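Local structure of cytochrome C (Marichromatium purpuratum 984, 5LO9) at residues A106-G111 and R180-Y185; D117-V122 and P451-V456; G128-G133 and L413-E418. The protein is a fused tetraheme thiosulfate dehydrogenase (TsdBA) that probably couples thiosulfate and tetrathionate interconversion to electron transfer through its covalently bound hemes c. All coordinates share one frame; numbering follows the deposited sequence.

Interaction 1: residues A106-G111 and R180-Y185; sequences ALAETG and RALAAY
Tyr185 OH donates a hydrogen bond to Glu109 OE2 over 2.6 Å, the one hydrogen bond between helices 102-110 and 176-187 at this crossing. OE2 lies at the edge of the phenol ring, close to its plane, and accepts on its anti lone pair, the one turned away from OE1. The carboxylate stands steeply against the ring, the two planes being 77° apart. Beside this bond, Ala108 CB approaches the ring obliquely at Tyr185 CE2, 3.6 Å away. The third element is aliphatic: Leu182 sends CD1 to Leu107 CD1 at 3.8 Å, while its other branch, CD2, sits 3.8 Å from Leu107 CB and equally near Ala108 N. The two leucine side chains run roughly perpendicular to one another.

Torsions set these groups. Tyr185 CG is anti to its backbone N (chi1 -180°), which carries the ring across to the other helix, and Glu109 bends at chi2 so that its acid end turns in to the phenol. Leu182 and Tyr185, one helical turn apart, share a face. Ala108 and Leu182 bring their CA atoms to 6.7 Å, and the helix segments meet at 66°, the first and last helices of a cytochrome c domain packed across each other as in this fold generally. Leu182 also touches Cys121 and a heme c, and Arg189 makes a cation-pi contact with Tyr185.

A phenylalanine here would lose the hydroxyl and its bond to Glu109, and would probably leave the helix pair held by apolar packing alone at this point. The carboxylate, accepting a hydrogen bond from the phenol at the partly exposed margin of a buried interface, is likely to be ionised.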
ATOM      1  N   ALA A 106       2.981 -12.426 -27.982  1.00 41.57           N
ATOM      2  CA  ALA A 106       2.117 -11.522 -27.245  1.00 34.94           C
ATOM      3  C   ALA A 106       0.669 -11.920 -27.424  1.00 41.74           C
ATOM      4  O   ALA A 106      -0.060 -12.098 -26.444  1.00 43.79           O
ATOM      5  CB  ALA A 106       2.349 -10.085 -27.664  1.00 31.55           C
ATOM      6  N   LEU A 107       0.233 -12.064 -28.678  1.00 44.97           N
ATOM      7  CA  LEU A 107      -1.158 -12.434 -28.938  1.00 45.00           C
ATOM      8  C   LEU A 107      -1.465 -13.837 -28.420  1.00 38.16           C
ATOM      9  O   LEU A 107      -2.536 -14.077 -27.850  1.00 36.81           O
ATOM     10  CB  LEU A 107      -1.461 -12.322 -30.440  1.00 41.45           C
ATOM     11  CG  LEU A 107      -1.630 -10.891 -30.971  1.00 42.86           C
ATOM     12  CD1 LEU A 107      -1.709 -10.900 -32.496  1.00 41.22           C
ATOM     13  CD2 LEU A 107      -2.853 -10.186 -30.395  1.00 43.06           C
ATOM     14  N   ALA A 108      -0.534 -14.774 -28.586  1.00 39.24           N
ATOM     15  CA  ALA A 108      -0.830 -16.156 -28.210  1.00 43.31           C
ATOM     16  C   ALA A 108      -1.138 -16.262 -26.734  1.00 36.87           C
ATOM     17  O   ALA A 108      -2.026 -17.023 -26.341  1.00 42.60           O
ATOM     18  CB  ALA A 108       0.324 -17.093 -28.568  1.00 48.43           C
ATOM     19  N   GLU A 109      -0.410 -15.512 -25.901  1.00 39.04           N
ATOM     20  CA  GLU A 109      -0.389 -15.741 -24.461  1.00 46.47           C
ATOM     21  C   GLU A 109      -1.104 -14.675 -23.641  1.00 43.21           C
ATOM     22  O   GLU A 109      -1.614 -14.999 -22.557  1.00 44.09           O
ATOM     23  CB  GLU A 109       1.065 -15.845 -23.970  1.00 38.01           C
ATOM     24  CG  GLU A 109       1.934 -16.938 -24.687  1.00 35.12           C
ATOM     25  CD  GLU A 109       1.625 -18.383 -24.229  1.00 52.77           C
ATOM     26  OE1 GLU A 109       0.752 -18.570 -23.306  1.00 43.43           O
ATOM     27  OE2 GLU A 109       2.289 -19.321 -24.786  1.00 44.37           O
ATOM     28  N   THR A 110      -1.211 -13.444 -24.166  1.00 39.68           N
ATOM     29  CA  THR A 110      -1.889 -12.327 -23.512  1.00 41.52           C
ATOM     30  C   THR A 110      -2.919 -11.597 -24.379  1.00 40.07           C
ATOM     31  O   THR A 110      -3.583 -10.688 -23.869  1.00 33.45           O
ATOM     32  CB  THR A 110      -0.854 -11.281 -23.050  1.00 49.39           C
ATOM     33  OG1 THR A 110      -0.277 -10.586 -24.189  1.00 51.95           O
ATOM     34  CG2 THR A 110       0.210 -11.955 -22.298  1.00 43.11           C
ATOM     35  N   GLY A 111      -3.022 -11.902 -25.681  1.00 44.41           N
ATOM     36  CA  GLY A 111      -4.066 -11.320 -26.527  1.00 45.92           C
ATOM     37  C   GLY A 111      -3.902  -9.820 -26.698  1.00 38.89           C
ATOM     38  O   GLY A 111      -2.817  -9.268 -26.550  1.00 41.24           O
ATOM     39  N   ARG A 180       0.876 -14.772 -39.704  1.00 50.33           N
ATOM     40  CA  ARG A 180       2.106 -15.530 -39.907  1.00 52.13           C
ATOM     41  C   ARG A 180       2.828 -15.755 -38.588  1.00 45.00           C
ATOM     42  O   ARG A 180       3.218 -16.893 -38.270  1.00 41.72           O
ATOM     43  CB  ARG A 180       3.011 -14.819 -40.922  1.00 51.37           C
ATOM     44  CG  ARG A 180       2.479 -14.872 -42.366  1.00 51.97           C
ATOM     45  CD  ARG A 180       3.436 -14.237 -43.357  1.00 47.16           C
ATOM     46  NE  ARG A 180       3.222 -12.793 -43.395  1.00 62.80           N
ATOM     47  CZ  ARG A 180       2.327 -12.176 -44.175  1.00 69.03           C
ATOM     48  NH1 ARG A 180       1.530 -12.865 -45.014  1.00 58.02           N
ATOM     49  NH2 ARG A 180       2.218 -10.848 -44.103  1.00 65.88           N
ATOM     50  N   ALA A 181       2.923 -14.709 -37.761  1.00 39.02           N
ATOM     51  CA  ALA A 181       3.661 -14.852 -36.515  1.00 37.43           C
ATOM     52  C   ALA A 181       2.998 -15.871 -35.601  1.00 41.42           C
ATOM     53  O   ALA A 181       3.675 -16.728 -35.024  1.00 39.95           O
ATOM     54  CB  ALA A 181       3.775 -13.501 -35.829  1.00 39.86           C
ATOM     55  N   LEU A 182       1.668 -15.789 -35.473  1.00 43.77           N
ATOM     56  CA  LEU A 182       0.907 -16.742 -34.674  1.00 38.77           C
ATOM     57  C   LEU A 182       1.055 -18.144 -35.217  1.00 36.18           C
ATOM     58  O   LEU A 182       1.080 -19.113 -34.458  1.00 35.14           O
ATOM     59  CB  LEU A 182      -0.561 -16.340 -34.633  1.00 36.70           C
ATOM     60  CG  LEU A 182      -0.767 -15.122 -33.720  1.00 39.69           C
ATOM     61  CD1 LEU A 182      -2.016 -14.369 -34.012  1.00 44.80           C
ATOM     62  CD2 LEU A 182      -0.824 -15.577 -32.309  1.00 43.57           C
ATOM     63  N   ALA A 183       1.088 -18.288 -36.528  1.00 40.03           N
ATOM     64  CA  ALA A 183       1.255 -19.625 -37.069  1.00 41.42           C
ATOM     65  C   ALA A 183       2.647 -20.143 -36.778  1.00 42.90           C
ATOM     66  O   ALA A 183       2.825 -21.309 -36.400  1.00 41.49           O
ATOM     67  CB  ALA A 183       0.975 -19.617 -38.558  1.00 47.16           C
ATOM     68  N   ALA A 184       3.654 -19.287 -36.929  1.00 47.07           N
ATOM     69  CA  ALA A 184       5.014 -19.736 -36.631  1.00 52.57           C
ATOM     70  C   ALA A 184       5.179 -20.027 -35.144  1.00 48.36           C
ATOM     71  O   ALA A 184       5.776 -21.042 -34.767  1.00 49.66           O
ATOM     72  CB  ALA A 184       6.029 -18.694 -37.097  1.00 42.51           C
ATOM     73  N   TYR A 185       4.613 -19.170 -34.292  1.00 42.25           N
ATOM     74  CA  TYR A 185       4.703 -19.381 -32.861  1.00 38.95           C
ATOM     75  C   TYR A 185       4.139 -20.739 -32.486  1.00 38.25           C
ATOM     76  O   TYR A 185       4.831 -21.570 -31.896  1.00 41.02           O
ATOM     77  CB  TYR A 185       3.956 -18.268 -32.119  1.00 42.66           C
ATOM     78  CG  TYR A 185       4.015 -18.426 -30.615  1.00 45.61           C
ATOM     79  CD1 TYR A 185       5.062 -17.897 -29.876  1.00 49.67           C
ATOM     80  CD2 TYR A 185       3.058 -19.169 -29.944  1.00 41.85           C
ATOM     81  CE1 TYR A 185       5.134 -18.073 -28.490  1.00 44.64           C
ATOM     82  CE2 TYR A 185       3.120 -19.349 -28.579  1.00 53.65           C
ATOM     83  CZ  TYR A 185       4.169 -18.806 -27.850  1.00 56.44           C
ATOM     84  OH  TYR A 185       4.218 -18.987 -26.480  1.00 45.54           O
TER

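Interaction 2: residues D117-V122 and P451-V456; sequences DLPACV and PLLDTV. With HEC (heme c), chain D.
Two carboxylates approach each other, steeply tilted, at one end of this contact, Asp117 OD2 4.1 Å from Asp454 OD2, their planes 70° apart. The like charges are probably tolerated because each acid has an arginine partner or two: Asp117 pairs with Arg297 and Arg237, Asp454 with Arg173. The other flat group, heme c, is met through its peripheral substituents. Cys121 SG is bonded to CAB of the heme at 1.8 Å, as the first cysteine of a CXXCH motif, and Leu453 CB packs 3.9 Å from heme CBC, the substituent of the next pyrrole.

The ring of Pro119 fills the middle. Its CG lies 3.8 Å from Leu452 CG, the two side chains running past one another head to tail, and its CD is 3.8 Å from CD1 of Leu453, which lies across it. A water bridges the backbones: it donates to Asp117 O at 2.8 Å and to Leu452 O at 2.9 Å, and accepts weakly from Asp454 N.

Segment 117-122 runs into helix 121-125. Segment 451-456 lies in the loop between helices 439-449 and 460-470, just after Met450, an axial ligand of another heme c that Leu452 also touches. Trp113 of helix 113-116 packs on both Pro119 and Leu452, and helix 166-171 lies against Leu118 and Leu453, so two heme domains meet here.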
ATOM      1  N   ASP A 117     -10.454  -6.168 -27.836  1.00 37.51           N
ATOM      2  CA  ASP A 117     -11.335  -7.032 -27.028  1.00 41.78           C
ATOM      3  C   ASP A 117     -11.051  -8.508 -27.319  1.00 36.34           C
ATOM      4  O   ASP A 117     -11.942  -9.355 -27.302  1.00 36.53           O
ATOM      5  CB  ASP A 117     -12.820  -6.701 -27.274  1.00 34.17           C
ATOM      6  CG  ASP A 117     -13.187  -5.265 -26.880  1.00 47.24           C
ATOM      7  OD1 ASP A 117     -12.865  -4.849 -25.743  1.00 45.09           O
ATOM      8  OD2 ASP A 117     -13.763  -4.524 -27.720  1.00 54.90           O
ATOM      9  N   LEU A 118      -9.795  -8.821 -27.584  1.00 33.46           N
ATOM     10  CA  LEU A 118      -9.390 -10.105 -28.115  1.00 36.77           C
ATOM     11  C   LEU A 118      -8.680 -10.925 -27.048  1.00 38.01           C
ATOM     12  O   LEU A 118      -7.596 -10.521 -26.606  1.00 44.71           O
ATOM     13  CB  LEU A 118      -8.458  -9.877 -29.295  1.00 39.94           C
ATOM     14  CG  LEU A 118      -7.829 -11.109 -29.932  1.00 47.47           C
ATOM     15  CD1 LEU A 118      -8.896 -12.002 -30.583  1.00 45.38           C
ATOM     16  CD2 LEU A 118      -6.806 -10.641 -30.959  1.00 51.03           C
ATOM     17  N   PRO A 119      -9.210 -12.053 -26.597  1.00 38.86           N
ATOM     18  CA  PRO A 119      -8.486 -12.870 -25.610  1.00 42.32           C
ATOM     19  C   PRO A 119      -7.250 -13.531 -26.214  1.00 40.82           C
ATOM     20  O   PRO A 119      -7.109 -13.665 -27.430  1.00 37.80           O
ATOM     21  CB  PRO A 119      -9.512 -13.926 -25.208  1.00 42.87           C
ATOM     22  CG  PRO A 119     -10.849 -13.379 -25.683  1.00 44.01           C
ATOM     23  CD  PRO A 119     -10.534 -12.602 -26.897  1.00 38.58           C
ATOM     24  N   ALA A 120      -6.346 -13.962 -25.336  1.00 39.11           N
ATOM     25  CA  ALA A 120      -5.211 -14.768 -25.775  1.00 41.70           C
ATOM     26  C   ALA A 120      -5.674 -16.072 -26.423  1.00 45.03           C
ATOM     27  O   ALA A 120      -6.655 -16.695 -26.006  1.00 40.36           O
ATOM     28  CB  ALA A 120      -4.303 -15.110 -24.605  1.00 35.67           C
ATOM     29  N   CYS A 121      -4.917 -16.529 -27.416  1.00 37.45           N
ATOM     30  CA  CYS A 121      -5.273 -17.797 -28.023  1.00 37.23           C
ATOM     31  C   CYS A 121      -5.342 -18.885 -26.957  1.00 39.07           C
ATOM     32  O   CYS A 121      -6.223 -19.754 -26.993  1.00 39.86           O
ATOM     33  CB  CYS A 121      -4.265 -18.159 -29.115  1.00 39.39           C
ATOM     34  SG  CYS A 121      -3.887 -16.799 -30.262  1.00 40.25           S
ATOM     35  N   VAL A 122      -4.438 -18.842 -25.975  1.00 33.59           N
ATOM     36  CA  VAL A 122      -4.388 -19.917 -24.981  1.00 34.98           C
ATOM     37  C   VAL A 122      -5.544 -19.865 -24.005  1.00 32.35           C
ATOM     38  O   VAL A 122      -5.775 -20.834 -23.281  1.00 39.48           O
ATOM     39  CB  VAL A 122      -3.055 -19.914 -24.198  1.00 34.09           C
ATOM     40  CG1 VAL A 122      -1.884 -20.112 -25.109  1.00 35.00           C
ATOM     41  CG2 VAL A 122      -2.864 -18.604 -23.447  1.00 34.13           C
ATOM     42  N   PRO A 451     -20.319 -13.765 -22.713  1.00 36.86           N
ATOM     43  CA  PRO A 451     -19.174 -14.640 -23.007  1.00 43.02           C
ATOM     44  C   PRO A 451     -17.848 -13.976 -23.290  1.00 32.29           C
ATOM     45  O   PRO A 451     -17.834 -12.901 -23.853  1.00 35.62           O
ATOM     46  CB  PRO A 451     -19.615 -15.381 -24.252  1.00 36.94           C
ATOM     47  CG  PRO A 451     -21.077 -15.388 -24.180  1.00 42.05           C
ATOM     48  CD  PRO A 451     -21.424 -14.012 -23.630  1.00 45.54           C
ATOM     49  N   LEU A 452     -16.771 -14.695 -22.959  1.00 35.78           N
ATOM     50  CA  LEU A 452     -15.392 -14.222 -23.076  1.00 39.90           C
ATOM     51  C   LEU A 452     -15.157 -13.346 -24.296  1.00 38.01           C
ATOM     52  O   LEU A 452     -14.735 -12.188 -24.171  1.00 43.91           O
ATOM     53  CB  LEU A 452     -14.471 -15.433 -23.142  1.00 32.81           C
ATOM     54  CG  LEU A 452     -13.000 -15.171 -23.186  1.00 36.91           C
ATOM     55  CD1 LEU A 452     -12.535 -14.638 -21.841  1.00 39.54           C
ATOM     56  CD2 LEU A 452     -12.347 -16.490 -23.580  1.00 43.92           C
ATOM     57  N   LEU A 453     -15.483 -13.879 -25.472  1.00 42.06           N
ATOM     58  CA  LEU A 453     -15.364 -13.171 -26.740  1.00 31.72           C
ATOM     59  C   LEU A 453     -16.718 -12.599 -27.107  1.00 30.66           C
ATOM     60  O   LEU A 453     -17.733 -13.299 -27.059  1.00 39.08           O
ATOM     61  CB  LEU A 453     -14.862 -14.106 -27.838  1.00 29.84           C
ATOM     62  CG  LEU A 453     -14.526 -13.523 -29.198  1.00 42.98           C
ATOM     63  CD1 LEU A 453     -13.617 -12.314 -29.086  1.00 40.37           C
ATOM     64  CD2 LEU A 453     -13.905 -14.637 -30.087  1.00 41.26           C
ATOM     65  N   ASP A 454     -16.728 -11.329 -27.480  1.00 39.56           N
ATOM     66  CA  ASP A 454     -17.984 -10.606 -27.593  1.00 43.09           C
ATOM     67  C   ASP A 454     -18.675 -10.831 -28.938  1.00 40.22           C
ATOM     68  O   ASP A 454     -19.131  -9.870 -29.562  1.00 47.52           O
ATOM     69  CB  ASP A 454     -17.807  -9.094 -27.344  1.00 40.07           C
ATOM     70  CG  ASP A 454     -16.805  -8.439 -28.264  1.00 43.86           C
ATOM     71  OD1 ASP A 454     -16.012  -9.111 -28.949  1.00 44.39           O
ATOM     72  OD2 ASP A 454     -16.865  -7.206 -28.323  1.00 47.31           O
ATOM     73  N   THR A 455     -18.782 -12.077 -29.397  1.00 38.20           N
ATOM     74  CA  THR A 455     -19.719 -12.353 -30.480  1.00 43.93           C
ATOM     75  C   THR A 455     -21.154 -12.245 -29.999  1.00 51.29           C
ATOM     76  O   THR A 455     -22.068 -11.985 -30.800  1.00 63.71           O
ATOM     77  CB  THR A 455     -19.521 -13.748 -31.027  1.00 37.37           C
ATOM     78  OG1 THR A 455     -19.812 -14.674 -29.985  1.00 51.84           O
ATOM     79  CG2 THR A 455     -18.109 -13.946 -31.512  1.00 41.31           C
ATOM     80  N   VAL A 456     -21.343 -12.387 -28.697  1.00 42.83           N
ATOM     81  CA  VAL A 456     -22.635 -12.312 -28.033  1.00 48.10           C
ATOM     82  C   VAL A 456     -22.500 -11.358 -26.861  1.00 43.09           C
ATOM     83  O   VAL A 456     -21.545 -11.458 -26.087  1.00 46.26           O
ATOM     84  CB  VAL A 456     -23.077 -13.705 -27.531  1.00 42.14           C
ATOM     85  CG1 VAL A 456     -24.443 -13.622 -26.902  1.00 44.97           C
ATOM     86  CG2 VAL A 456     -23.028 -14.731 -28.677  1.00 42.69           C
TER
HETATM   87 FE   HEC D1002      -9.020 -20.686 -32.130  1.00 44.81          FE
HETATM   88  CHA HEC D1002      -9.897 -23.551 -33.910  1.00 35.44           C
HETATM   89  CHB HEC D1002      -6.174 -20.322 -34.141  1.00 32.87           C
HETATM   90  CHC HEC D1002      -8.048 -17.900 -30.268  1.00 32.20           C
HETATM   91  CHD HEC D1002     -11.993 -20.882 -30.324  1.00 36.95           C
HETATM   92  NA  HEC D1002      -8.196 -21.757 -33.721  1.00 42.46           N
HETATM   93  C1A HEC D1002      -8.687 -22.858 -34.275  1.00 32.16           C
HETATM   94  C2A HEC D1002      -7.886 -23.368 -35.402  1.00 36.76           C
HETATM   95  C3A HEC D1002      -6.788 -22.401 -35.488  1.00 45.70           C
HETATM   96  C4A HEC D1002      -7.082 -21.441 -34.390  1.00 43.99           C
HETATM   97  CMA HEC D1002      -5.651 -22.426 -36.472  1.00 37.15           C
HETATM   98  CAA HEC D1002      -8.101 -24.576 -36.279  1.00 40.19           C
HETATM   99  CBA HEC D1002      -7.376 -25.769 -35.676  1.00 35.92           C
HETATM  100  CGA HEC D1002      -7.502 -26.986 -36.565  1.00 37.80           C
HETATM  101  O1A HEC D1002      -7.142 -28.093 -36.114  1.00 32.71           O
HETATM  102  O2A HEC D1002      -7.960 -26.833 -37.722  1.00 40.05           O
HETATM  103  NB  HEC D1002      -7.409 -19.361 -32.193  1.00 34.36           N
HETATM  104  C1B HEC D1002      -6.385 -19.378 -33.049  1.00 35.47           C
HETATM  105  C2B HEC D1002      -5.407 -18.285 -32.807  1.00 35.37           C
HETATM  106  C3B HEC D1002      -5.982 -17.563 -31.667  1.00 35.03           C
HETATM  107  C4B HEC D1002      -7.212 -18.319 -31.381  1.00 33.65           C
HETATM  108  CMB HEC D1002      -4.148 -18.003 -33.579  1.00 42.35           C
HETATM  109  CAB HEC D1002      -5.465 -16.364 -30.924  1.00 38.77           C
HETATM  110  CBB HEC D1002      -5.243 -15.227 -31.880  1.00 35.58           C
HETATM  111  NC  HEC D1002      -9.857 -19.594 -30.571  1.00 34.68           N
HETATM  112  C1C HEC D1002      -9.318 -18.548 -29.956  1.00 33.51           C
HETATM  113  C2C HEC D1002     -10.159 -18.009 -28.868  1.00 34.95           C
HETATM  114  C3C HEC D1002     -11.348 -18.872 -28.882  1.00 32.72           C
HETATM  115  C4C HEC D1002     -11.037 -19.814 -29.989  1.00 33.58           C
HETATM  116  CMC HEC D1002      -9.825 -16.830 -28.007  1.00 36.25           C
HETATM  117  CAC HEC D1002     -12.568 -18.903 -27.989  1.00 30.56           C
HETATM  118  CBC HEC D1002     -13.206 -17.601 -27.595  1.00 36.96           C
HETATM  119  ND  HEC D1002     -10.646 -21.977 -32.114  1.00 34.27           N
HETATM  120  C1D HEC D1002     -11.726 -21.881 -31.357  1.00 32.11           C
HETATM  121  C2D HEC D1002     -12.704 -22.958 -31.604  1.00 29.41           C
HETATM  122  C3D HEC D1002     -12.108 -23.760 -32.647  1.00 28.85           C
HETATM  123  C4D HEC D1002     -10.820 -23.052 -32.888  1.00 38.73           C
HETATM  124  CMD HEC D1002     -14.013 -23.164 -30.952  1.00 29.56           C
HETATM  125  CAD HEC D1002     -12.689 -24.996 -33.290  1.00 39.77           C
HETATM  126  CBD HEC D1002     -13.433 -24.655 -34.589  1.00 39.29           C
HETATM  127  CGD HEC D1002     -14.254 -25.824 -35.092  1.00 42.14           C
HETATM  128  O1D HEC D1002     -14.213 -26.022 -36.323  1.00 42.81           O
HETATM  129  O2D HEC D1002     -14.913 -26.541 -34.290  1.00 43.59           O
HETATM  130  O   HOH W   1     -14.339 -10.074 -26.058  1.00 37.22           O

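Interaction 3: residues G128-G133 and L413-E418; sequences GGVGAG and LLVDGE
Apolar side chains carry most of this contact. Val415, on the strand 413-415, is central: its CG1, anti to the backbone N, meets Val130 CG2 at 4.1 Å, the two valines lying alongside head to tail, while its CG2 reaches over Ala132, 4.1 Å from that residue's CA. Leu413, two residues earlier and so on the same side of the strand, also has CG anti to its N and sets CD2 at 3.9 Å from Ala132 CB.

Methyl groups also lie against backbone carbonyls. Leu413 CD2 lies 3.5 Å from Ala132 O, and Val415 CG1 lies 3.7 Å from Gly131 O. Neither is a hydrogen bond, and none joins the two segments, although they run roughly antiparallel, their touching parts 145° apart.

Hydrogen bonds instead shape each side by itself. A type I' turn from Val415 to Glu418 closes a tight hairpin, with Val415 N donating to Glu418 O and Glu418 N to Val415 O, both at 2.9 Å. On the other side, Gly131 is backbone-bonded to His125, an axial ligand of a heme c. Gly131 and Gly133 hold backbone angles at which a side chain would clash with the preceding carbonyl, and a CB on Gly133 would also stand beside Leu413 CD2. Pro127 touches Val415 and Glu418 and extends the patch.

The loop that follows the heme-attachment motif and the hairpin of a different cytochrome domain are thus held together through van der Waals contact at the protein surface, without a salt bridge or hydrogen bond to fix their register.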
ATOM      1  N   GLY A 128      -0.189 -23.392 -23.535  1.00 35.99           N
ATOM      2  CA  GLY A 128       0.716 -23.578 -24.647  1.00 41.16           C
ATOM      3  C   GLY A 128       0.112 -24.119 -25.913  1.00 38.41           C
ATOM      4  O   GLY A 128       0.862 -24.557 -26.792  1.00 43.66           O
ATOM      5  N   GLY A 129      -1.221 -24.042 -26.026  1.00 43.79           N
ATOM      6  CA  GLY A 129      -1.965 -24.531 -27.176  1.00 38.44           C
ATOM      7  C   GLY A 129      -1.999 -26.026 -27.366  1.00 40.66           C
ATOM      8  O   GLY A 129      -2.058 -26.503 -28.495  1.00 46.27           O
ATOM      9  N   VAL A 130      -1.977 -26.792 -26.281  1.00 43.58           N
ATOM     10  CA  VAL A 130      -2.117 -28.241 -26.386  1.00 46.25           C
ATOM     11  C   VAL A 130      -3.565 -28.675 -26.521  1.00 37.35           C
ATOM     12  O   VAL A 130      -3.839 -29.873 -26.644  1.00 49.67           O
ATOM     13  CB  VAL A 130      -1.445 -28.881 -25.156  1.00 39.59           C
ATOM     14  CG1 VAL A 130      -0.005 -28.537 -25.173  1.00 42.86           C
ATOM     15  CG2 VAL A 130      -2.100 -28.391 -23.855  1.00 39.24           C
ATOM     16  N   GLY A 131      -4.495 -27.740 -26.536  1.00 39.82           N
ATOM     17  CA  GLY A 131      -5.894 -28.080 -26.660  1.00 47.37           C
ATOM     18  C   GLY A 131      -6.602 -28.019 -25.324  1.00 41.40           C
ATOM     19  O   GLY A 131      -5.991 -28.119 -24.268  1.00 47.99           O
ATOM     20  N   ALA A 132      -7.952 -27.874 -25.389  1.00 40.04           N
ATOM     21  CA  ALA A 132      -8.830 -27.786 -24.234  1.00 36.66           C
ATOM     22  C   ALA A 132     -10.075 -28.623 -24.499  1.00 36.95           C
ATOM     23  O   ALA A 132     -11.182 -28.131 -24.697  1.00 48.99           O
ATOM     24  CB  ALA A 132      -9.203 -26.338 -23.928  1.00 40.40           C
ATOM     25  N   GLY A 133      -9.912 -29.924 -24.485  1.00 43.31           N
ATOM     26  CA  GLY A 133     -11.042 -30.791 -24.745  1.00 45.22           C
ATOM     27  C   GLY A 133     -11.427 -30.864 -26.209  1.00 41.61           C
ATOM     28  O   GLY A 133     -10.687 -30.453 -27.109  1.00 54.20           O
ATOM     29  N   LEU A 413     -13.389 -26.553 -16.780  1.00 36.65           N
ATOM     30  CA  LEU A 413     -12.404 -27.394 -17.446  1.00 41.97           C
ATOM     31  C   LEU A 413     -11.009 -27.071 -16.952  1.00 44.88           C
ATOM     32  O   LEU A 413     -10.609 -25.903 -16.914  1.00 40.71           O
ATOM     33  CB  LEU A 413     -12.424 -27.225 -18.971  1.00 50.87           C
ATOM     34  CG  LEU A 413     -11.442 -28.117 -19.750  1.00 44.48           C
ATOM     35  CD1 LEU A 413     -11.741 -29.570 -19.444  1.00 48.86           C
ATOM     36  CD2 LEU A 413     -11.544 -27.893 -21.246  1.00 44.01           C
ATOM     37  N   LEU A 414     -10.259 -28.119 -16.655  1.00 35.81           N
ATOM     38  CA  LEU A 414      -8.872 -28.012 -16.263  1.00 34.17           C
ATOM     39  C   LEU A 414      -8.022 -28.787 -17.268  1.00 40.32           C
ATOM     40  O   LEU A 414      -8.437 -29.837 -17.759  1.00 41.74           O
ATOM     41  CB  LEU A 414      -8.728 -28.561 -14.851  1.00 39.02           C
ATOM     42  CG  LEU A 414      -8.727 -27.539 -13.722  1.00 43.21           C
ATOM     43  CD1 LEU A 414      -9.914 -26.643 -13.776  1.00 41.70           C
ATOM     44  CD2 LEU A 414      -8.759 -28.260 -12.387  1.00 41.70           C
ATOM     45  N   VAL A 415      -6.832 -28.275 -17.580  1.00 38.32           N
ATOM     46  CA  VAL A 415      -5.906 -28.916 -18.513  1.00 36.42           C
ATOM     47  C   VAL A 415      -4.522 -28.925 -17.875  1.00 47.31           C
ATOM     48  O   VAL A 415      -3.953 -27.856 -17.609  1.00 39.14           O
ATOM     49  CB  VAL A 415      -5.865 -28.181 -19.861  1.00 42.05           C
ATOM     50  CG1 VAL A 415      -4.798 -28.763 -20.792  1.00 42.08           C
ATOM     51  CG2 VAL A 415      -7.229 -28.209 -20.499  1.00 44.58           C
ATOM     52  N   ASP A 416      -3.974 -30.126 -17.642  1.00 51.63           N
ATOM     53  CA  ASP A 416      -2.677 -30.278 -16.958  1.00 50.41           C
ATOM     54  C   ASP A 416      -2.664 -29.489 -15.646  1.00 41.34           C
ATOM     55  O   ASP A 416      -1.670 -28.869 -15.286  1.00 39.03           O
ATOM     56  CB  ASP A 416      -1.504 -29.860 -17.852  1.00 42.73           C
ATOM     57  CG  ASP A 416      -1.361 -30.745 -19.126  1.00 77.73           C
ATOM     58  OD1 ASP A 416      -0.731 -30.300 -20.134  1.00 61.37           O
ATOM     59  OD2 ASP A 416      -1.886 -31.892 -19.118  1.00 93.73           O
ATOM     60  N   GLY A 417      -3.790 -29.511 -14.923  1.00 39.71           N
ATOM     61  CA  GLY A 417      -3.921 -28.795 -13.672  1.00 37.74           C
ATOM     62  C   GLY A 417      -4.247 -27.317 -13.769  1.00 43.84           C
ATOM     63  O   GLY A 417      -4.665 -26.733 -12.761  1.00 48.30           O
ATOM     64  N   GLU A 418      -4.048 -26.686 -14.930  1.00 42.44           N
ATOM     65  CA  GLU A 418      -4.378 -25.277 -15.131  1.00 40.34           C
ATOM     66  C   GLU A 418      -5.866 -25.075 -15.364  1.00 41.22           C
ATOM     67  O   GLU A 418      -6.528 -25.893 -16.010  1.00 41.05           O
ATOM     68  CB  GLU A 418      -3.626 -24.714 -16.335  1.00 38.28           C
ATOM     69  CG  GLU A 418      -2.091 -24.765 -16.226  1.00 44.23           C
ATOM     70  CD  GLU A 418      -1.499 -24.076 -14.979  1.00 56.45           C
ATOM     71  OE1 GLU A 418      -1.953 -22.967 -14.560  1.00 44.88           O
ATOM     72  OE2 GLU A 418      -0.576 -24.708 -14.403  1.00 65.92           O
TER

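Overall arrangement
Interactions 1 and 2 meet directly: Ala108 O and Val122 N are 3.0 Å apart, probably hydrogen-bonded, and their centres lie 15 Å from each other. Val122 also links interaction 2 to interaction 3, its CG1 packing 4.0 Å from Gly128 N, with centres 17 Å apart. Interactions 1 and 3 do not touch, their nearest atoms being about 5 Å apart. Interaction 1 closes one cytochrome domain on itself, with Leu182 about 4 Å from a heme c by its side chain; interactions 2 and 3 join that domain to the one holding Cys402, Cys405 and His406. None includes a residue of the thiosulfate pocket, which contains Cys330 and Arg326.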